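Local coordinates for protein acetyltransferase-like, GNAT family (Bacteroides thetaiotaomicron, PDB 3EY5) that probably acts as a GNAT-family N-acetyltransferase, moving an acetyl group onto an amine of a substrate, at residues I47-N52 with T66-D71; F73-H78 with T174-V179. All coordinates share one frame; numbering follows the deposited sequence.

Interaction 1: I47-N52 with T66-D71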
loop_
_atom_site.group_PDB
_atom_site.type_symbol
_atom_site.label_atom_id
_atom_site.label_comp_id
_atom_site.label_asym_id
_atom_site.label_seq_id
_atom_site.Cartn_x
_atom_site.Cartn_y
_atom_site.Cartn_z
ATOM N N ILE A 47 1.066 -13.060 10.360
ATOM C CA ILE A 47 -0.155 -13.039 9.552
ATOM C C ILE A 47 0.121 -13.462 8.103
ATOM O O ILE A 47 0.788 -12.745 7.338
ATOM C CB ILE A 47 -0.906 -11.665 9.652
ATOM C CG1 ILE A 47 -1.442 -11.436 11.068
ATOM C CG2 ILE A 47 -2.036 -11.551 8.633
ATOM C CD1 ILE A 47 -1.814 -12.722 11.826
ATOM N N GLY A 48 -0.413 -14.632 7.753
ATOM C CA GLY A 48 -0.074 -15.359 6.521
ATOM C C GLY A 48 -0.518 -14.714 5.228
ATOM O O GLY A 48 0.184 -14.810 4.219
ATOM N N ASN A 49 -1.673 -14.053 5.256
ATOM C CA ASN A 49 -2.124 -13.275 4.115
ATOM C C ASN A 49 -1.658 -11.784 4.157
ATOM O O ASN A 49 -2.125 -10.983 3.375
ATOM C CB ASN A 49 -3.643 -13.366 4.025
ATOM C CG ASN A 49 -4.326 -12.591 5.130
ATOM O OD1 ASN A 49 -3.894 -12.619 6.281
ATOM N ND2 ASN A 49 -5.383 -11.870 4.786
ATOM N N PHE A 50 -0.740 -11.437 5.064
ATOM C CA PHE A 50 -0.092 -10.129 5.065
ATOM C C PHE A 50 1.336 -10.311 4.560
ATOM O O PHE A 50 2.072 -11.195 5.023
ATOM C CB PHE A 50 -0.122 -9.444 6.475
ATOM C CG PHE A 50 0.664 -8.132 6.539
ATOM C CD1 PHE A 50 0.186 -6.988 5.902
ATOM C CD2 PHE A 50 1.908 -8.066 7.179
ATOM C CE1 PHE A 50 0.922 -5.779 5.907
ATOM C CE2 PHE A 50 2.661 -6.863 7.189
ATOM C CZ PHE A 50 2.158 -5.724 6.553
ATOM N N HIS A 51 1.749 -9.475 3.625
ATOM C CA HIS A 51 3.045 -9.669 3.008
ATOM C C HIS A 51 3.853 -8.381 3.026
ATOM O O HIS A 51 3.440 -7.355 2.459
ATOM C CB HIS A 51 2.890 -10.145 1.566
ATOM C CG HIS A 51 2.129 -11.426 1.426
ATOM N ND1 HIS A 51 2.740 -12.661 1.465
ATOM C CD2 HIS A 51 0.807 -11.666 1.257
ATOM C CE1 HIS A 51 1.830 -13.610 1.316
ATOM N NE2 HIS A 51 0.649 -13.031 1.197
ATOM N N ASN A 52 5.005 -8.455 3.681
ATOM C CA ASN A 52 5.951 -7.348 3.730
ATOM C C ASN A 52 7.101 -7.620 2.757
ATOM O O ASN A 52 7.757 -8.656 2.850
ATOM C CB ASN A 52 6.472 -7.211 5.172
ATOM C CG ASN A 52 7.037 -5.838 5.468
ATOM O OD1 ASN A 52 7.498 -5.118 4.557
ATOM N ND2 ASN A 52 6.992 -5.446 6.763
ATOM N N THR A 66 3.942 -3.248 1.178
ATOM C CA THR A 66 3.246 -4.207 2.006
ATOM C C THR A 66 1.884 -4.358 1.364
ATOM O O THR A 66 1.326 -3.381 0.829
ATOM C CB THR A 66 3.065 -3.660 3.478
ATOM O OG1 THR A 66 2.309 -2.440 3.460
ATOM C CG2 THR A 66 4.362 -3.349 4.051
ATOM N N TYR A 67 1.381 -5.579 1.355
ATOM C CA TYR A 67 0.089 -5.825 0.795
ATOM C C TYR A 67 -0.584 -7.013 1.465
ATOM O O TYR A 67 0.053 -7.881 2.089
ATOM C CB TYR A 67 0.181 -5.998 -0.740
ATOM C CG TYR A 67 0.842 -7.279 -1.164
ATOM C CD1 TYR A 67 0.122 -8.463 -1.208
ATOM C CD2 TYR A 67 2.208 -7.316 -1.498
ATOM C CE1 TYR A 67 0.714 -9.650 -1.575
ATOM C CE2 TYR A 67 2.828 -8.531 -1.881
ATOM C CZ TYR A 67 2.067 -9.683 -1.896
ATOM O OH TYR A 67 2.617 -10.872 -2.262
ATOM N N TRP A 68 -1.899 -7.040 1.320
ATOM C CA TRP A 68 -2.700 -8.143 1.773
ATOM C C TRP A 68 -3.239 -8.914 0.578
ATOM O O TRP A 68 -3.655 -8.344 -0.446
ATOM C CB TRP A 68 -3.880 -7.645 2.578
ATOM C CG TRP A 68 -3.505 -6.911 3.795
ATOM C CD1 TRP A 68 -2.981 -5.639 3.854
ATOM C CD2 TRP A 68 -3.623 -7.368 5.146
ATOM N NE1 TRP A 68 -2.759 -5.285 5.143
ATOM C CE2 TRP A 68 -3.144 -6.324 5.970
ATOM C CE3 TRP A 68 -4.065 -8.573 5.743
ATOM C CZ2 TRP A 68 -3.128 -6.417 7.364
ATOM C CZ3 TRP A 68 -4.038 -8.679 7.144
ATOM C CH2 TRP A 68 -3.575 -7.607 7.936
ATOM N N ASP A 69 -3.276 -10.222 0.778
ATOM C CA ASP A 69 -3.823 -11.181 -0.154
ATOM C C ASP A 69 -5.263 -11.507 0.304
ATOM O O ASP A 69 -5.451 -12.047 1.388
ATOM C CB ASP A 69 -2.899 -12.397 -0.105
ATOM C CG ASP A 69 -3.461 -13.623 -0.829
ATOM O OD1 ASP A 69 -4.365 -13.491 -1.713
ATOM O OD2 ASP A 69 -2.968 -14.745 -0.511
ATOM N N PHE A 70 -6.264 -11.162 -0.511
ATOM C CA PHE A 70 -7.686 -11.440 -0.223
ATOM C C PHE A 70 -8.345 -12.347 -1.268
ATOM O O PHE A 70 -9.539 -12.212 -1.557
ATOM C CB PHE A 70 -8.522 -10.152 -0.132
ATOM C CG PHE A 70 -8.237 -9.310 1.074
ATOM C CD1 PHE A 70 -7.555 -8.109 0.951
ATOM C CD2 PHE A 70 -8.662 -9.702 2.342
ATOM C CE1 PHE A 70 -7.306 -7.312 2.070
ATOM C CE2 PHE A 70 -8.398 -8.913 3.461
ATOM C CZ PHE A 70 -7.713 -7.716 3.315
ATOM N N ASP A 71 -7.572 -13.270 -1.837
ATOM C CA ASP A 71 -8.079 -14.331 -2.740
ATOM C C ASP A 71 -8.666 -13.787 -4.034
ATOM O O ASP A 71 -8.273 -14.211 -5.101
ATOM C CB ASP A 71 -9.086 -15.278 -2.060
ATOM C CG ASP A 71 -8.723 -15.591 -0.622
ATOM O OD1 ASP A 71 -7.683 -16.255 -0.397
ATOM O OD2 ASP A 71 -9.495 -15.167 0.275
#

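Interaction 2: F73-H78 with T174-V179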
loop_
_atom_site.group_PDB
_atom_site.type_symbol
_atom_site.label_atom_id
_atom_site.label_comp_id
_atom_site.label_asym_id
_atom_site.label_seq_id
_atom_site.Cartn_x
_atom_site.Cartn_y
_atom_site.Cartn_z
ATOM N N PHE A 73 -8.528 -10.418 -4.740
ATOM C CA PHE A 73 -7.760 -9.187 -5.041
ATOM C C PHE A 73 -6.667 -9.018 -3.997
ATOM O O PHE A 73 -6.707 -9.689 -2.937
ATOM C CB PHE A 73 -8.649 -7.930 -5.034
ATOM C CG PHE A 73 -9.248 -7.630 -3.688
ATOM C CD1 PHE A 73 -8.697 -6.660 -2.860
ATOM C CD2 PHE A 73 -10.373 -8.290 -3.258
ATOM C CE1 PHE A 73 -9.243 -6.390 -1.618
ATOM C CE2 PHE A 73 -10.920 -8.032 -1.991
ATOM C CZ PHE A 73 -10.361 -7.081 -1.179
ATOM N N TYR A 74 -5.738 -8.092 -4.304
ATOM C CA TYR A 74 -4.686 -7.644 -3.421
ATOM C C TYR A 74 -4.897 -6.172 -2.990
ATOM O O TYR A 74 -5.284 -5.307 -3.813
ATOM C CB TYR A 74 -3.328 -7.739 -4.136
ATOM C CG TYR A 74 -2.906 -9.135 -4.547
ATOM C CD1 TYR A 74 -2.567 -10.100 -3.597
ATOM C CD2 TYR A 74 -2.835 -9.482 -5.889
ATOM C CE1 TYR A 74 -2.170 -11.406 -3.988
ATOM C CE2 TYR A 74 -2.429 -10.771 -6.302
ATOM C CZ TYR A 74 -2.098 -11.717 -5.348
ATOM O OH TYR A 74 -1.722 -12.965 -5.775
ATOM N N TYR A 75 -4.615 -5.905 -1.711
ATOM C CA TYR A 75 -4.729 -4.555 -1.156
ATOM C C TYR A 75 -3.351 -4.053 -0.788
ATOM O O TYR A 75 -2.651 -4.701 0.019
ATOM C CB TYR A 75 -5.595 -4.540 0.106
ATOM C CG TYR A 75 -5.584 -3.195 0.777
ATOM C CD1 TYR A 75 -6.066 -2.053 0.105
ATOM C CD2 TYR A 75 -5.075 -3.039 2.072
ATOM C CE1 TYR A 75 -6.043 -0.811 0.707
ATOM C CE2 TYR A 75 -5.062 -1.784 2.692
ATOM C CZ TYR A 75 -5.536 -0.681 1.984
ATOM O OH TYR A 75 -5.567 0.569 2.570
ATOM N N VAL A 76 -2.939 -2.941 -1.395
ATOM C CA VAL A 76 -1.628 -2.387 -1.102
ATOM C C VAL A 76 -1.747 -1.447 0.118
ATOM O O VAL A 76 -2.445 -0.402 0.075
ATOM C CB VAL A 76 -0.965 -1.685 -2.327
ATOM C CG1 VAL A 76 0.271 -0.934 -1.869
ATOM C CG2 VAL A 76 -0.589 -2.733 -3.429
ATOM N N GLU A 77 -1.111 -1.831 1.221
ATOM C CA GLU A 77 -1.242 -1.031 2.443
ATOM C C GLU A 77 -0.233 0.131 2.433
ATOM O O GLU A 77 -0.630 1.306 2.443
ATOM C CB GLU A 77 -1.131 -1.911 3.702
ATOM C CG GLU A 77 -1.900 -1.362 4.890
ATOM C CD GLU A 77 -1.579 -2.077 6.198
ATOM O OE1 GLU A 77 -1.159 -3.235 6.153
ATOM O OE2 GLU A 77 -1.734 -1.481 7.280
ATOM N N HIS A 78 1.059 -0.167 2.376
ATOM C CA HIS A 78 2.018 0.908 2.175
ATOM C C HIS A 78 2.974 0.606 1.074
ATOM O O HIS A 78 3.298 -0.538 0.791
ATOM C CB HIS A 78 2.821 1.178 3.428
ATOM C CG HIS A 78 1.996 1.657 4.567
ATOM N ND1 HIS A 78 1.631 0.842 5.611
ATOM C CD2 HIS A 78 1.436 2.855 4.808
ATOM C CE1 HIS A 78 0.893 1.523 6.463
ATOM N NE2 HIS A 78 0.762 2.752 6.002
ATOM N N THR A 174 -12.550 -4.467 8.153
ATOM C CA THR A 174 -12.563 -5.449 9.221
ATOM C C THR A 174 -11.188 -6.096 9.360
ATOM O O THR A 174 -10.668 -6.171 10.477
ATOM C CB THR A 174 -13.672 -6.474 9.041
ATOM O OG1 THR A 174 -13.613 -6.990 7.715
ATOM C CG2 THR A 174 -15.041 -5.818 9.204
ATOM N N ILE A 175 -10.578 -6.491 8.238
ATOM C CA ILE A 175 -9.333 -7.262 8.266
ATOM C C ILE A 175 -8.087 -6.419 8.406
ATOM O O ILE A 175 -7.172 -6.774 9.149
ATOM C CB ILE A 175 -9.198 -8.173 7.045
ATOM C CG1 ILE A 175 -10.372 -9.157 7.052
ATOM C CG2 ILE A 175 -7.863 -8.963 7.126
ATOM C CD1 ILE A 175 -10.961 -9.448 5.711
ATOM N N VAL A 176 -8.033 -5.299 7.698
ATOM C CA VAL A 176 -6.814 -4.522 7.750
ATOM C C VAL A 176 -6.816 -3.556 8.943
ATOM O O VAL A 176 -5.800 -3.348 9.611
ATOM C CB VAL A 176 -6.556 -3.818 6.407
ATOM C CG1 VAL A 176 -5.411 -2.837 6.528
ATOM C CG2 VAL A 176 -6.273 -4.876 5.325
ATOM N N TYR A 177 -7.971 -2.968 9.184
ATOM C CA TYR A 177 -8.096 -1.861 10.129
ATOM C C TYR A 177 -8.733 -2.260 11.452
ATOM O O TYR A 177 -8.732 -1.464 12.399
ATOM C CB TYR A 177 -8.797 -0.675 9.457
ATOM C CG TYR A 177 -7.939 -0.159 8.317
ATOM C CD1 TYR A 177 -8.235 -0.476 7.011
ATOM C CD2 TYR A 177 -6.820 0.632 8.559
ATOM C CE1 TYR A 177 -7.459 -0.020 5.958
ATOM C CE2 TYR A 177 -6.007 1.073 7.522
ATOM C CZ TYR A 177 -6.343 0.738 6.215
ATOM O OH TYR A 177 -5.578 1.165 5.142
ATOM N N GLY A 178 -9.213 -3.505 11.522
ATOM C CA GLY A 178 -9.743 -4.079 12.757
ATOM C C GLY A 178 -10.993 -3.400 13.271
ATOM O O GLY A 178 -11.244 -3.396 14.482
ATOM N N VAL A 179 -11.791 -2.839 12.360
ATOM C CA VAL A 179 -13.136 -2.341 12.704
ATOM C C VAL A 179 -14.088 -3.484 13.124
ATOM O O VAL A 179 -14.049 -4.571 12.538
ATOM C CB VAL A 179 -13.755 -1.489 11.547
ATOM C CG1 VAL A 179 -15.258 -1.225 11.769
ATOM C CG2 VAL A 179 -12.990 -0.187 11.401
#

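Interaction 1: I47-N52 with T66-D71
Phe50 and Trp68 face each other as a non-hydrogen-bonded pair of the antiparallel hairpin made by strands 50-57 and 60-69, their CA atoms 4.6 Å apart. The Phe50 side chain runs over one face of the indole. Phe50 CB stands almost directly above the six-membered ring of Trp68, 4.0 Å from its centroid, a CH-pi contact. CG lies anti to the backbone N (chi1 175°), and beyond it Phe50 CD1 settles over the five-membered side of the indole, 3.4 Å from Trp68 CE2. Phe50 CE1 touches both Trp68 NE1 and Thr66 CB, and CZ ends against Thr66 CB. The two ring planes meet obliquely, at 55°. Ile47 CG2 touches the indole at CZ3, and Asn49 ND2 lies in plane at its edge near CE3.

His51 and Tyr67, whose side chains lie on the opposite face of the sheet, form a hydrogen-bonded pair. His51 N gives to Tyr67 O at 2.8 Å, and Tyr67 N returns a bond to His51 O. His51 CB sits over the phenol ring, while the imidazole is tilted 22° from it and slid so far that the rings barely overlap.

Where the hairpin begins, the type I turn Ile47-Phe50 leads out of helix 37-46, and Asp69 N gives a nearly straight bond of 2.9 Å to Asn49 O. Asn49 ND2 adds a weak one to Asp69 O. Backbone bonds thus set the register, whereas the indole is held by carbon contacts across its face and, through NE1, by Glu77 of the next strand, which leaves its buried N-H satisfied.

Interaction 2: F73-H78 with T174-V179
Tyr75 on strand 74-81 and Tyr177, at the C-terminal end of helix 161-176, meet through their hydroxyls: Tyr75 OH and Tyr177 OH are 2.6 Å apart in a short hydrogen bond whose donor could be either. The two side chains cross at about a right angle, and each hydroxyl comes in at the edge of the other ring, near its plane. Tyr75 CG lies anti to the backbone N (chi1 173°), which starts its ring off toward the helix. The Tyr75 hydroxyl has a further, weak bond to Glu109 OE2 on the neighbouring strand 106-110.

Val176, in the last turn of the helix, supplies the apolar part of the contact. Val176 CG2 rests against Tyr75 CD2 at 3.9 Å, meeting that ring obliquely. Val176 CG1 lies 4.0 Å from Tyr75 CE2 and is also above one face of the Tyr177 ring, offset toward its rim. The contact thus brings the C-terminal helix, whose last residues form a wider pi-type turn, onto the central strands of the mixed sheet of a GNAT-type fold; Trp68 of strand 60-69 also touches Val176, and Leu172 of the helix touches Tyr75.

Glu77 comes to Val176 tip to tip, Glu77 CD 3.9 Å from Val176 CG1, its chain extended beyond CG. It belongs to a classic beta bulge in which Glu77 and His78 both face Thr66. The apolar touch leaves the carboxylate to other partners: OE1 accepts from Trp68 NE1, and OE2 takes a salt bridge from Arg35 NH2 and a hydrogen bond from Tyr142 OH. The same Arg35 nitrogen also bonds to Val176 O.

How the interactions relate
Interaction 1 and interaction 2 lie about 8 Å apart, centre to centre, on the same side of the chain's centre, and come in series: 47-52 with 66-71 is complete before 73-78 begins. They share one mixed sheet, in which strand 60-69 sits between strands 50-57 and 74-81. Trp68 N bonds to Tyr75 O across that neighbouring pair at 2.8 Å, and Phe50 CE1 packs against Glu77 OE1. Interaction 1 is local, a hairpin with its segments 14 residues apart in sequence, whereas those of interaction 2 are 96 residues apart and bring in the last helix, 161-176. Together they tie the early strands of the acetyltransferase fold to its C-terminal end.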